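Local coordinates for VP5 (Halorubrum pleomorphic virus 2, PDB 6QGI), which is a viral envelope protein that probably mediates fusion of the virus membrane with that of its haloarchaeal host, at residues N64-V69 with K229-E234; A93-A98 with S244-W249; T100-Y105 with T237-V242; S111-T116 with Y193-G198. All coordinates share one frame; numbering follows the deposited sequence.

In the fold
All four contacts lie in the part of the chain covered by the N-terminal envelope-protein family and map a long helical bundle. Helix 225-253 takes part in contacts 1, 2 and 3, and helix 91-133 in contacts 2, 3 and 4; contact 1 brings in the start of helix 66-86. Centres of contacts 1 and 3 are about 12 Å apart, those of 3 and 2 about 10 Å, and those of 4 and 2 about 27 Å. Along the chain the first segments come in the order 1, 2, 3, 4, while their partners return as 4, 1, 3, 2. Helices 91-133 and 225-253 thus run antiparallel, a helical scaffold in a probable fusion protein.

Contact 1. Residues N64-V69 with K229-E234; sequences NILDGV and KPIYDE
Leu66 lays its CD1 methyl over the backbone and side-chain base of helix 225-253, with Ile231 O at 3.6 Å from Leu66 CD1 and Glu234 CB at 3.7 Å from the same methyl. Its CG stands anti to the carbonyl carbon (chi1 -71°), which directs the branch outward from the first turn of helix 66-86. Of the Ile231 side chain, CG2 makes the touch, 4.0 Å from Leu66 CD1. Glu234 crosses the leucine obliquely: CG is anti to the backbone N (chi1 -163°) and the chain stays extended, carrying CG and CD each 3.9 Å from Leu66 CD1. The carboxylate then reaches back to the root of the leucine, Glu234 OE2 to Leu66 CB being 3.6 Å.

One isobutyl group is therefore bordered by a carbonyl oxygen, an isoleucine methyl and the aliphatic stem of a glutamate. Ile231 also packs on Phe113, so helix 91-133 continues the apolar surface. At the start of segment 229-234, Lys229 NZ forms a salt bridge with OD1 of Asp233, one helical turn later, on its syn lone pair; the same NZ also donates to Met196 O.

All the contacts between the two segments are van der Waals in kind. Asp67 OD2 and Glu234 OE2, like charges, stay 5.5 Å apart, and the glutamate is partly exposed. The chemistry thus implies a joint resting on the packing of one buried leucine against a mixed surface of methyl, glutamate stem and oxygens, while solvent would be expected to temper any repulsion between the two acids.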
loop_
_atom_site.group_PDB
_atom_site.type_symbol
_atom_site.label_atom_id
_atom_site.label_comp_id
_atom_site.label_asym_id
_atom_site.label_seq_id
_atom_site.Cartn_x
_atom_site.Cartn_y
_atom_site.Cartn_z
ATOM N N ASN A 64 -4.680 2.775 -8.653
ATOM C CA ASN A 64 -5.314 4.040 -9.021
ATOM C C ASN A 64 -4.447 5.271 -8.734
ATOM O O ASN A 64 -4.937 6.398 -8.867
ATOM C CB ASN A 64 -6.660 4.165 -8.311
ATOM C CG ASN A 64 -7.663 3.140 -8.765
ATOM O OD1 ASN A 64 -7.852 2.900 -9.966
ATOM N ND2 ASN A 64 -8.337 2.516 -7.811
ATOM N N ILE A 65 -3.162 5.070 -8.390
ATOM C CA ILE A 65 -2.213 6.165 -8.136
ATOM C C ILE A 65 -1.395 6.445 -9.416
ATOM O O ILE A 65 -0.605 7.391 -9.438
ATOM C CB ILE A 65 -1.290 5.899 -6.902
ATOM C CG1 ILE A 65 -0.444 4.613 -7.075
ATOM C CG2 ILE A 65 -2.094 5.899 -5.587
ATOM C CD1 ILE A 65 0.797 4.546 -6.332
ATOM N N LEU A 66 -1.600 5.628 -10.477
ATOM C CA LEU A 66 -0.908 5.729 -11.763
ATOM C C LEU A 66 -1.315 6.983 -12.538
ATOM O O LEU A 66 -0.538 7.445 -13.379
ATOM C CB LEU A 66 -1.103 4.473 -12.620
ATOM C CG LEU A 66 -0.367 3.218 -12.141
ATOM C CD1 LEU A 66 -0.960 1.979 -12.758
ATOM C CD2 LEU A 66 1.131 3.287 -12.431
ATOM N N ASP A 67 -2.498 7.567 -12.227
ATOM C CA ASP A 67 -2.936 8.844 -12.811
ATOM C C ASP A 67 -1.971 9.937 -12.330
ATOM O O ASP A 67 -1.642 10.858 -13.082
ATOM C CB ASP A 67 -4.395 9.171 -12.427
ATOM C CG ASP A 67 -5.428 8.942 -13.523
ATOM O OD1 ASP A 67 -5.104 9.181 -14.711
ATOM O OD2 ASP A 67 -6.571 8.553 -13.190
ATOM N N GLY A 68 -1.485 9.771 -11.097
ATOM C CA GLY A 68 -0.489 10.632 -10.475
ATOM C C GLY A 68 0.889 10.437 -11.070
ATOM O O GLY A 68 1.693 11.369 -11.072
ATOM N N VAL A 69 1.171 9.221 -11.580
ATOM C CA VAL A 69 2.436 8.891 -12.241
ATOM C C VAL A 69 2.467 9.670 -13.558
ATOM O O VAL A 69 3.466 10.323 -13.859
ATOM C CB VAL A 69 2.634 7.358 -12.436
ATOM C CG1 VAL A 69 3.898 7.053 -13.229
ATOM C CG2 VAL A 69 2.665 6.629 -11.098
ATOM N N LYS A 229 -0.921 -7.781 -13.821
ATOM C CA LYS A 229 -1.147 -7.464 -15.238
ATOM C C LYS A 229 -1.962 -6.157 -15.423
ATOM O O LYS A 229 -1.521 -5.339 -16.233
ATOM C CB LYS A 229 -1.811 -8.639 -15.986
ATOM C CG LYS A 229 -2.134 -8.380 -17.457
ATOM C CD LYS A 229 -0.896 -8.125 -18.296
ATOM C CE LYS A 229 -1.210 -8.126 -19.767
ATOM N NZ LYS A 229 -0.105 -7.515 -20.553
ATOM N N PRO A 230 -3.094 -5.890 -14.708
ATOM C CA PRO A 230 -3.792 -4.607 -14.915
ATOM C C PRO A 230 -2.932 -3.397 -14.535
ATOM O O PRO A 230 -3.022 -2.376 -15.217
ATOM C CB PRO A 230 -5.021 -4.713 -14.003
ATOM C CG PRO A 230 -5.188 -6.158 -13.743
ATOM C CD PRO A 230 -3.801 -6.698 -13.695
ATOM N N ILE A 231 -2.096 -3.511 -13.468
ATOM C CA ILE A 231 -1.214 -2.423 -13.015
ATOM C C ILE A 231 -0.128 -2.170 -14.078
ATOM O O ILE A 231 0.112 -1.007 -14.408
ATOM C CB ILE A 231 -0.605 -2.665 -11.607
ATOM C CG1 ILE A 231 -1.703 -2.946 -10.576
ATOM C CG2 ILE A 231 0.253 -1.467 -11.166
ATOM C CD1 ILE A 231 -1.253 -3.644 -9.349
ATOM N N TYR A 232 0.497 -3.248 -14.628
ATOM C CA TYR A 232 1.513 -3.143 -15.682
ATOM C C TYR A 232 0.931 -2.468 -16.935
ATOM O O TYR A 232 1.564 -1.562 -17.474
ATOM C CB TYR A 232 2.124 -4.521 -16.057
ATOM C CG TYR A 232 2.899 -4.479 -17.361
ATOM C CD1 TYR A 232 4.169 -3.912 -17.423
ATOM C CD2 TYR A 232 2.315 -4.904 -18.556
ATOM C CE1 TYR A 232 4.849 -3.789 -18.632
ATOM C CE2 TYR A 232 2.987 -4.783 -19.772
ATOM C CZ TYR A 232 4.258 -4.231 -19.805
ATOM O OH TYR A 232 4.932 -4.118 -21.000
ATOM N N ASP A 233 -0.241 -2.953 -17.415
ATOM C CA ASP A 233 -0.949 -2.465 -18.605
ATOM C C ASP A 233 -1.279 -0.985 -18.495
ATOM O O ASP A 233 -1.061 -0.259 -19.465
ATOM C CB ASP A 233 -2.239 -3.269 -18.858
ATOM C CG ASP A 233 -2.040 -4.647 -19.453
ATOM O OD1 ASP A 233 -0.914 -4.939 -19.913
ATOM O OD2 ASP A 233 -3.019 -5.431 -19.474
ATOM N N GLU A 234 -1.789 -0.538 -17.323
ATOM C CA GLU A 234 -2.120 0.864 -17.042
ATOM C C GLU A 234 -0.834 1.700 -17.008
ATOM O O GLU A 234 -0.828 2.810 -17.534
ATOM C CB GLU A 234 -2.903 0.996 -15.720
ATOM C CG GLU A 234 -3.627 2.325 -15.553
ATOM C CD GLU A 234 -4.479 2.470 -14.303
ATOM O OE1 GLU A 234 -5.235 1.526 -13.977
ATOM O OE2 GLU A 234 -4.408 3.544 -13.662
#

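Contact 2. Residues A93-A98 with S244-W249; sequences AVLDAA and SGISTW
Ala98 and Ile246 form the buried side of this contact, Ala98 CB lying 3.6 Å from Ile246 CG1. The small methyl points toward the opposing helix. Ile246 answers with CG1 anti to its backbone N (chi1 -158°), a setting that sends CG1 to Ala98 and leaves CG2 for Leu95, whose CD1 is 4.0 Å away. Lys78 of helix 66-86 packs on Ile246 as well and on Trp249, so a third helix closes this side.

The Leu95 and Ser247 side is at least as tightly packed but partly open to solvent. Both residues keep some exposure, and their backbones come nearest here, with CA atoms 6.3 Å apart. Leu95 straddles the serine with its two methyls: CD1 rests on the backbone, 3.6 Å from Ser247 CA, while CD2 reaches the hydroxyl, 3.4 Å from Ser247 OG. This is a methyl against a polar atom, a packing contact and not a bond. Val250, one turn further along helix 225-253, also touches Leu95.

Behind the interface, on a face turned from helix 91-133, Thr248 OG1 donates to Ser244 O at 2.9 Å. That carbonyl accepts the Thr248 backbone N as well, the two donors coming from opposite faces of its plane.

The axes of the short helix segments approach to 9.8 Å. N-to-C directions 149° apart and small residues facing larger aliphatic ones make this an antiparallel helix pair, with helix 66-86 as a third member of the bundle.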
loop_
_atom_site.group_PDB
_atom_site.type_symbol
_atom_site.label_atom_id
_atom_site.label_comp_id
_atom_site.label_asym_id
_atom_site.label_seq_id
_atom_site.Cartn_x
_atom_site.Cartn_y
_atom_site.Cartn_z
ATOM N N ALA A 93 15.344 18.679 -30.203
ATOM C CA ALA A 93 16.081 18.747 -28.935
ATOM C C ALA A 93 15.152 18.988 -27.731
ATOM O O ALA A 93 15.404 18.435 -26.663
ATOM C CB ALA A 93 17.131 19.842 -29.004
ATOM N N VAL A 94 14.090 19.807 -27.909
ATOM C CA VAL A 94 13.093 20.140 -26.881
ATOM C C VAL A 94 12.293 18.871 -26.534
ATOM O O VAL A 94 12.116 18.555 -25.352
ATOM C CB VAL A 94 12.167 21.311 -27.336
ATOM C CG1 VAL A 94 11.006 21.520 -26.370
ATOM C CG2 VAL A 94 12.952 22.610 -27.513
ATOM N N LEU A 95 11.839 18.140 -27.568
ATOM C CA LEU A 95 11.085 16.899 -27.416
ATOM C C LEU A 95 11.969 15.778 -26.849
ATOM O O LEU A 95 11.505 15.054 -25.971
ATOM C CB LEU A 95 10.464 16.485 -28.761
ATOM C CG LEU A 95 9.611 15.209 -28.828
ATOM C CD1 LEU A 95 8.575 15.144 -27.701
ATOM C CD2 LEU A 95 8.881 15.158 -30.129
ATOM N N ASP A 96 13.232 15.651 -27.319
ATOM C CA ASP A 96 14.173 14.631 -26.841
ATOM C C ASP A 96 14.434 14.778 -25.343
ATOM O O ASP A 96 14.455 13.771 -24.635
ATOM C CB ASP A 96 15.499 14.678 -27.620
ATOM C CG ASP A 96 15.421 14.142 -29.044
ATOM O OD1 ASP A 96 14.730 13.115 -29.261
ATOM O OD2 ASP A 96 16.067 14.737 -29.940
ATOM N N ALA A 97 14.592 16.032 -24.863
ATOM C CA ALA A 97 14.820 16.361 -23.455
ATOM C C ALA A 97 13.598 16.014 -22.621
ATOM O O ALA A 97 13.737 15.528 -21.499
ATOM C CB ALA A 97 15.145 17.833 -23.309
ATOM N N ALA A 98 12.403 16.249 -23.182
ATOM C CA ALA A 98 11.132 15.942 -22.540
ATOM C C ALA A 98 10.932 14.429 -22.425
ATOM O O ALA A 98 10.635 13.958 -21.329
ATOM C CB ALA A 98 9.989 16.571 -23.319
ATOM N N SER A 244 3.332 10.292 -26.461
ATOM C CA SER A 244 2.524 10.829 -27.561
ATOM C C SER A 244 1.988 12.221 -27.222
ATOM O O SER A 244 1.932 13.093 -28.094
ATOM C CB SER A 244 1.363 9.890 -27.882
ATOM O OG SER A 244 1.813 8.561 -28.088
ATOM N N GLY A 245 1.610 12.402 -25.958
ATOM C CA GLY A 245 1.079 13.651 -25.427
ATOM C C GLY A 245 2.106 14.759 -25.332
ATOM O O GLY A 245 1.787 15.906 -25.644
ATOM N N ILE A 246 3.348 14.433 -24.915
ATOM C CA ILE A 246 4.416 15.429 -24.811
ATOM C C ILE A 246 4.875 15.821 -26.229
ATOM O O ILE A 246 5.192 16.989 -26.439
ATOM C CB ILE A 246 5.589 15.028 -23.854
ATOM C CG1 ILE A 246 6.369 16.267 -23.354
ATOM C CG2 ILE A 246 6.531 13.959 -24.436
ATOM C CD1 ILE A 246 5.661 17.130 -22.343
ATOM N N SER A 247 4.812 14.882 -27.208
ATOM C CA SER A 247 5.139 15.146 -28.617
ATOM C C SER A 247 4.132 16.132 -29.214
ATOM O O SER A 247 4.491 16.926 -30.087
ATOM C CB SER A 247 5.162 13.852 -29.424
ATOM O OG SER A 247 5.668 14.079 -30.730
ATOM N N THR A 248 2.875 16.077 -28.726
ATOM C CA THR A 248 1.783 16.969 -29.116
ATOM C C THR A 248 1.979 18.302 -28.376
ATOM O O THR A 248 1.876 19.354 -28.999
ATOM C CB THR A 248 0.418 16.302 -28.836
ATOM O OG1 THR A 248 0.351 15.062 -29.544
ATOM C CG2 THR A 248 -0.767 17.181 -29.234
ATOM N N TRP A 249 2.298 18.247 -27.063
ATOM C CA TRP A 249 2.528 19.414 -26.203
ATOM C C TRP A 249 3.658 20.292 -26.745
ATOM O O TRP A 249 3.488 21.505 -26.812
ATOM C CB TRP A 249 2.815 18.995 -24.746
ATOM C CG TRP A 249 2.857 20.158 -23.797
ATOM C CD1 TRP A 249 1.800 20.723 -23.151
ATOM C CD2 TRP A 249 4.011 20.924 -23.425
ATOM N NE1 TRP A 249 2.216 21.804 -22.416
ATOM C CE2 TRP A 249 3.574 21.935 -22.542
ATOM C CE3 TRP A 249 5.379 20.853 -23.750
ATOM C CZ2 TRP A 249 4.451 22.868 -21.978
ATOM C CZ3 TRP A 249 6.246 21.776 -23.190
ATOM C CH2 TRP A 249 5.780 22.774 -22.321
#

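Contact 3. Residues T100-Y105 with T237-V242; sequences TEVNSY and TVLQNV
The carboxamide of Asn103 is the flat group that takes part, and Leu239 meets it from beyond its oxygen, roughly along the C=O direction: Asn103 OD1 lies 3.8 Å from Leu239 CD1, and the two side chains run at about a right angle. Segment 237-242 places no side chain over either face of the amide. This flank belongs to an antiparallel helix pair of the bundle, since the two segments have N-to-C directions 170° apart and axes 10.5 Å apart. The amide oxygen is held by Arg243 NH2, from the neighbouring turn of helix 225-253; the leucine methyl thus borders an oxygen that is already engaged.

Leu239 places its branch there because CG is anti to the backbone N (chi1 175°), and the same CD1 also touches Val102 CG1 at 4.1 Å. Leu106 and Gln110, further along helix 91-133, and Ala172 of a loop pack on Leu239 too.

Val102 forms the buried centre and is backed by Ala77 of helix 66-86, which makes the packing three-helical. Its two methyls share a single partner methyl: Val242 CG1 sits 3.9 Å from Val102 CG1 and 3.7 Å from Val102 CG2.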
loop_
_atom_site.group_PDB
_atom_site.type_symbol
_atom_site.label_atom_id
_atom_site.label_comp_id
_atom_site.label_asym_id
_atom_site.label_seq_id
_atom_site.Cartn_x
_atom_site.Cartn_y
_atom_site.Cartn_z
ATOM N N THR A 100 13.200 11.961 -22.570
ATOM C CA THR A 100 14.251 11.395 -21.720
ATOM C C THR A 100 13.803 11.452 -20.263
ATOM O O THR A 100 14.028 10.490 -19.533
ATOM C CB THR A 100 15.586 12.118 -21.964
ATOM O OG1 THR A 100 15.954 11.910 -23.325
ATOM C CG2 THR A 100 16.714 11.619 -21.068
ATOM N N GLU A 101 13.128 12.545 -19.861
ATOM C CA GLU A 101 12.605 12.710 -18.507
ATOM C C GLU A 101 11.444 11.753 -18.259
ATOM O O GLU A 101 11.337 11.224 -17.154
ATOM C CB GLU A 101 12.189 14.159 -18.243
ATOM C CG GLU A 101 13.372 15.106 -18.114
ATOM C CD GLU A 101 14.328 14.831 -16.970
ATOM O OE1 GLU A 101 13.950 15.078 -15.801
ATOM O OE2 GLU A 101 15.459 14.369 -17.246
ATOM N N VAL A 102 10.602 11.503 -19.290
ATOM C CA VAL A 102 9.469 10.564 -19.238
ATOM C C VAL A 102 10.031 9.158 -19.032
ATOM O O VAL A 102 9.629 8.463 -18.102
ATOM C CB VAL A 102 8.574 10.635 -20.519
ATOM C CG1 VAL A 102 7.484 9.563 -20.522
ATOM C CG2 VAL A 102 7.961 12.011 -20.694
ATOM N N ASN A 103 10.995 8.777 -19.885
ATOM C CA ASN A 103 11.637 7.472 -19.895
ATOM C C ASN A 103 12.471 7.219 -18.640
ATOM O O ASN A 103 12.436 6.104 -18.127
ATOM C CB ASN A 103 12.487 7.310 -21.153
ATOM C CG ASN A 103 11.682 7.356 -22.437
ATOM O OD1 ASN A 103 10.496 7.014 -22.485
ATOM N ND2 ASN A 103 12.309 7.793 -23.514
ATOM N N SER A 104 13.186 8.242 -18.135
ATOM C CA SER A 104 14.026 8.148 -16.938
ATOM C C SER A 104 13.181 7.916 -15.685
ATOM O O SER A 104 13.512 7.052 -14.868
ATOM C CB SER A 104 14.868 9.411 -16.774
ATOM O OG SER A 104 15.864 9.243 -15.782
ATOM N N TYR A 105 12.088 8.683 -15.546
ATOM C CA TYR A 105 11.176 8.593 -14.417
ATOM C C TYR A 105 10.355 7.288 -14.476
ATOM O O TYR A 105 10.225 6.616 -13.447
ATOM C CB TYR A 105 10.267 9.837 -14.346
ATOM C CG TYR A 105 9.034 9.663 -13.482
ATOM C CD1 TYR A 105 9.145 9.366 -12.125
ATOM C CD2 TYR A 105 7.760 9.790 -14.019
ATOM C CE1 TYR A 105 8.015 9.187 -11.333
ATOM C CE2 TYR A 105 6.624 9.626 -13.233
ATOM C CZ TYR A 105 6.756 9.316 -11.893
ATOM O OH TYR A 105 5.628 9.168 -11.127
ATOM N N THR A 237 0.234 2.026 -20.521
ATOM C CA THR A 237 -0.685 2.966 -21.172
ATOM C C THR A 237 -0.206 4.395 -20.864
ATOM O O THR A 237 -0.134 5.220 -21.778
ATOM C CB THR A 237 -2.140 2.698 -20.727
ATOM O OG1 THR A 237 -2.512 1.371 -21.111
ATOM C CG2 THR A 237 -3.137 3.692 -21.311
ATOM N N VAL A 238 0.172 4.657 -19.592
ATOM C CA VAL A 238 0.672 5.948 -19.104
ATOM C C VAL A 238 1.945 6.334 -19.882
ATOM O O VAL A 238 2.018 7.451 -20.386
ATOM C CB VAL A 238 0.886 5.932 -17.560
ATOM C CG1 VAL A 238 1.830 7.039 -17.096
ATOM C CG2 VAL A 238 -0.446 6.035 -16.826
ATOM N N LEU A 239 2.907 5.398 -20.023
ATOM C CA LEU A 239 4.169 5.620 -20.730
ATOM C C LEU A 239 3.938 5.992 -22.193
ATOM O O LEU A 239 4.582 6.916 -22.683
ATOM C CB LEU A 239 5.079 4.379 -20.616
ATOM C CG LEU A 239 6.406 4.372 -21.395
ATOM C CD1 LEU A 239 7.353 5.448 -20.914
ATOM C CD2 LEU A 239 7.074 3.031 -21.304
ATOM N N GLN A 240 2.999 5.309 -22.866
ATOM C CA GLN A 240 2.664 5.553 -24.267
ATOM C C GLN A 240 1.906 6.874 -24.440
ATOM O O GLN A 240 2.187 7.609 -25.388
ATOM C CB GLN A 240 1.846 4.386 -24.848
ATOM C CG GLN A 240 2.602 3.048 -24.935
ATOM C CD GLN A 240 3.867 3.084 -25.770
ATOM O OE1 GLN A 240 3.919 3.657 -26.867
ATOM N NE2 GLN A 240 4.919 2.460 -25.264
ATOM N N ASN A 241 0.967 7.180 -23.522
ATOM C CA ASN A 241 0.151 8.398 -23.552
ATOM C C ASN A 241 0.968 9.650 -23.241
ATOM O O ASN A 241 0.710 10.684 -23.854
ATOM C CB ASN A 241 -1.042 8.300 -22.583
ATOM C CG ASN A 241 -2.142 7.341 -22.994
ATOM O OD1 ASN A 241 -2.140 6.749 -24.083
ATOM N ND2 ASN A 241 -3.115 7.158 -22.111
ATOM N N VAL A 242 1.928 9.580 -22.293
ATOM C CA VAL A 242 2.763 10.738 -21.944
ATOM C C VAL A 242 3.751 11.010 -23.098
ATOM O O VAL A 242 3.958 12.173 -23.422
ATOM C CB VAL A 242 3.467 10.630 -20.562
ATOM C CG1 VAL A 242 4.306 11.872 -20.264
ATOM C CG2 VAL A 242 2.447 10.432 -19.451
#

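Contact 4. Residues S111-T116 with Y193-G198; sequences SNFLKT and YDPMSG
Phe113 and Pro195 pass each other in opposite directions, the proline ring meeting the aromatic one obliquely, with Phe113 CE2 3.4 Å from Pro195 CB. Phe113 CG is anti to the backbone N (chi1 175°), which swings the ring from helix 91-133 toward the loop; Phe113 also meets Trp228, their planes at about 50°. Leu114 crosses Pro195 obliquely, its CD2 3.9 Å from Pro195 CG. The same methyl touches Met196 SD at 3.7 Å, with those two side chains at about a right angle. The methionine chain, bent at chi2 and chi3, brings its sulfur back to the helix.

Phe113 and Leu114 together face one side of Pro195, while Val179 of strand 176-186 packs on both Leu114 and Met196.

Behind this apolar surface the loop is fixed by Asp194. Its OD1 accepts Ser197 N at 2.8 Å and Ser197 OG at 2.6 Å, the two donors coming from opposite faces of the carboxylate plane. Asp194 OD2 has its own partner, Thr167 OG1. A carboxylate binding the backbone N three residues on is an Asx motif, here shaping the turn that follows strand 189-193 and seats its proline on helix 91-133.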
loop_
_atom_site.group_PDB
_atom_site.type_symbol
_atom_site.label_atom_id
_atom_site.label_comp_id
_atom_site.label_asym_id
_atom_site.label_seq_id
_atom_site.Cartn_x
_atom_site.Cartn_y
_atom_site.Cartn_z
ATOM N N SER A 111 11.006 -0.325 -12.736
ATOM C CA SER A 111 12.027 -1.066 -11.992
ATOM C C SER A 111 11.555 -1.399 -10.596
ATOM O O SER A 111 11.708 -2.540 -10.182
ATOM C CB SER A 111 13.340 -0.292 -11.921
ATOM O OG SER A 111 13.825 -0.032 -13.227
ATOM N N ASN A 112 10.962 -0.427 -9.880
ATOM C CA ASN A 112 10.460 -0.637 -8.520
ATOM C C ASN A 112 9.363 -1.685 -8.495
ATOM O O ASN A 112 9.376 -2.551 -7.623
ATOM C CB ASN A 112 9.952 0.666 -7.919
ATOM C CG ASN A 112 11.036 1.630 -7.528
ATOM O OD1 ASN A 112 12.153 1.257 -7.149
ATOM N ND2 ASN A 112 10.731 2.907 -7.627
ATOM N N PHE A 113 8.437 -1.619 -9.472
ATOM C CA PHE A 113 7.317 -2.536 -9.633
ATOM C C PHE A 113 7.803 -3.963 -9.934
ATOM O O PHE A 113 7.257 -4.922 -9.394
ATOM C CB PHE A 113 6.393 -2.018 -10.749
ATOM C CG PHE A 113 5.235 -2.910 -11.127
ATOM C CD1 PHE A 113 4.059 -2.895 -10.394
ATOM C CD2 PHE A 113 5.296 -3.715 -12.258
ATOM C CE1 PHE A 113 2.987 -3.717 -10.749
ATOM C CE2 PHE A 113 4.223 -4.533 -12.612
ATOM C CZ PHE A 113 3.074 -4.522 -11.860
ATOM N N LEU A 114 8.822 -4.098 -10.794
ATOM C CA LEU A 114 9.345 -5.406 -11.188
ATOM C C LEU A 114 10.290 -5.989 -10.139
ATOM O O LEU A 114 10.337 -7.211 -10.012
ATOM C CB LEU A 114 10.020 -5.361 -12.567
ATOM C CG LEU A 114 9.077 -5.014 -13.729
ATOM C CD1 LEU A 114 9.835 -4.737 -15.004
ATOM C CD2 LEU A 114 7.980 -6.054 -13.892
ATOM N N LYS A 115 10.988 -5.138 -9.356
ATOM C CA LYS A 115 11.869 -5.587 -8.273
ATOM C C LYS A 115 11.036 -6.194 -7.136
ATOM O O LYS A 115 11.461 -7.167 -6.510
ATOM C CB LYS A 115 12.734 -4.437 -7.750
ATOM C CG LYS A 115 14.014 -4.192 -8.516
ATOM C CD LYS A 115 14.771 -2.991 -7.967
ATOM C CE LYS A 115 15.764 -2.450 -8.969
ATOM N NZ LYS A 115 16.890 -3.395 -9.208
ATOM N N THR A 116 9.839 -5.618 -6.893
ATOM C CA THR A 116 8.869 -6.070 -5.890
ATOM C C THR A 116 8.394 -7.480 -6.256
ATOM O O THR A 116 8.282 -8.319 -5.361
ATOM C CB THR A 116 7.703 -5.073 -5.785
ATOM O OG1 THR A 116 8.221 -3.768 -5.550
ATOM C CG2 THR A 116 6.700 -5.430 -4.685
ATOM N N TYR A 193 4.536 -17.145 -15.463
ATOM C CA TYR A 193 3.797 -15.958 -15.038
ATOM C C TYR A 193 4.723 -14.855 -14.597
ATOM O O TYR A 193 5.642 -15.087 -13.810
ATOM C CB TYR A 193 2.821 -16.264 -13.884
ATOM C CG TYR A 193 1.865 -17.418 -14.105
ATOM C CD1 TYR A 193 1.262 -17.631 -15.341
ATOM C CD2 TYR A 193 1.500 -18.248 -13.046
ATOM C CE1 TYR A 193 0.363 -18.674 -15.535
ATOM C CE2 TYR A 193 0.576 -19.273 -13.224
ATOM C CZ TYR A 193 0.012 -19.483 -14.466
ATOM O OH TYR A 193 -0.862 -20.521 -14.636
ATOM N N ASP A 194 4.438 -13.640 -15.064
ATOM C CA ASP A 194 5.164 -12.422 -14.724
ATOM C C ASP A 194 4.159 -11.248 -14.827
ATOM O O ASP A 194 3.085 -11.448 -15.403
ATOM C CB ASP A 194 6.417 -12.246 -15.630
ATOM C CG ASP A 194 6.165 -12.180 -17.121
ATOM O OD1 ASP A 194 5.017 -12.276 -17.527
ATOM O OD2 ASP A 194 7.122 -12.008 -17.869
ATOM N N PRO A 195 4.434 -10.039 -14.283
ATOM C CA PRO A 195 3.438 -8.955 -14.371
ATOM C C PRO A 195 3.086 -8.497 -15.802
ATOM O O PRO A 195 2.031 -7.887 -15.987
ATOM C CB PRO A 195 4.089 -7.811 -13.592
ATOM C CG PRO A 195 5.107 -8.443 -12.741
ATOM C CD PRO A 195 5.613 -9.609 -13.513
ATOM N N MET A 196 3.949 -8.808 -16.774
ATOM C CA MET A 196 3.728 -8.389 -18.186
ATOM C C MET A 196 2.819 -9.376 -18.932
ATOM O O MET A 196 1.910 -8.907 -19.645
ATOM C CB MET A 196 5.060 -8.267 -18.932
ATOM C CG MET A 196 6.036 -7.309 -18.274
ATOM S SD MET A 196 6.898 -8.054 -16.867
ATOM C CE MET A 196 8.298 -8.803 -17.697
ATOM N N SER A 197 3.062 -10.684 -18.790
ATOM C CA SER A 197 2.277 -11.691 -19.505
ATOM C C SER A 197 0.969 -12.035 -18.789
ATOM O O SER A 197 -0.024 -12.337 -19.453
ATOM C CB SER A 197 3.095 -12.961 -19.719
ATOM O OG SER A 197 3.194 -13.766 -18.553
ATOM N N GLY A 198 0.985 -11.993 -17.457
ATOM C CA GLY A 198 -0.160 -12.363 -16.634
ATOM C C GLY A 198 -0.400 -13.858 -16.695
ATOM O O GLY A 198 0.549 -14.629 -16.862
#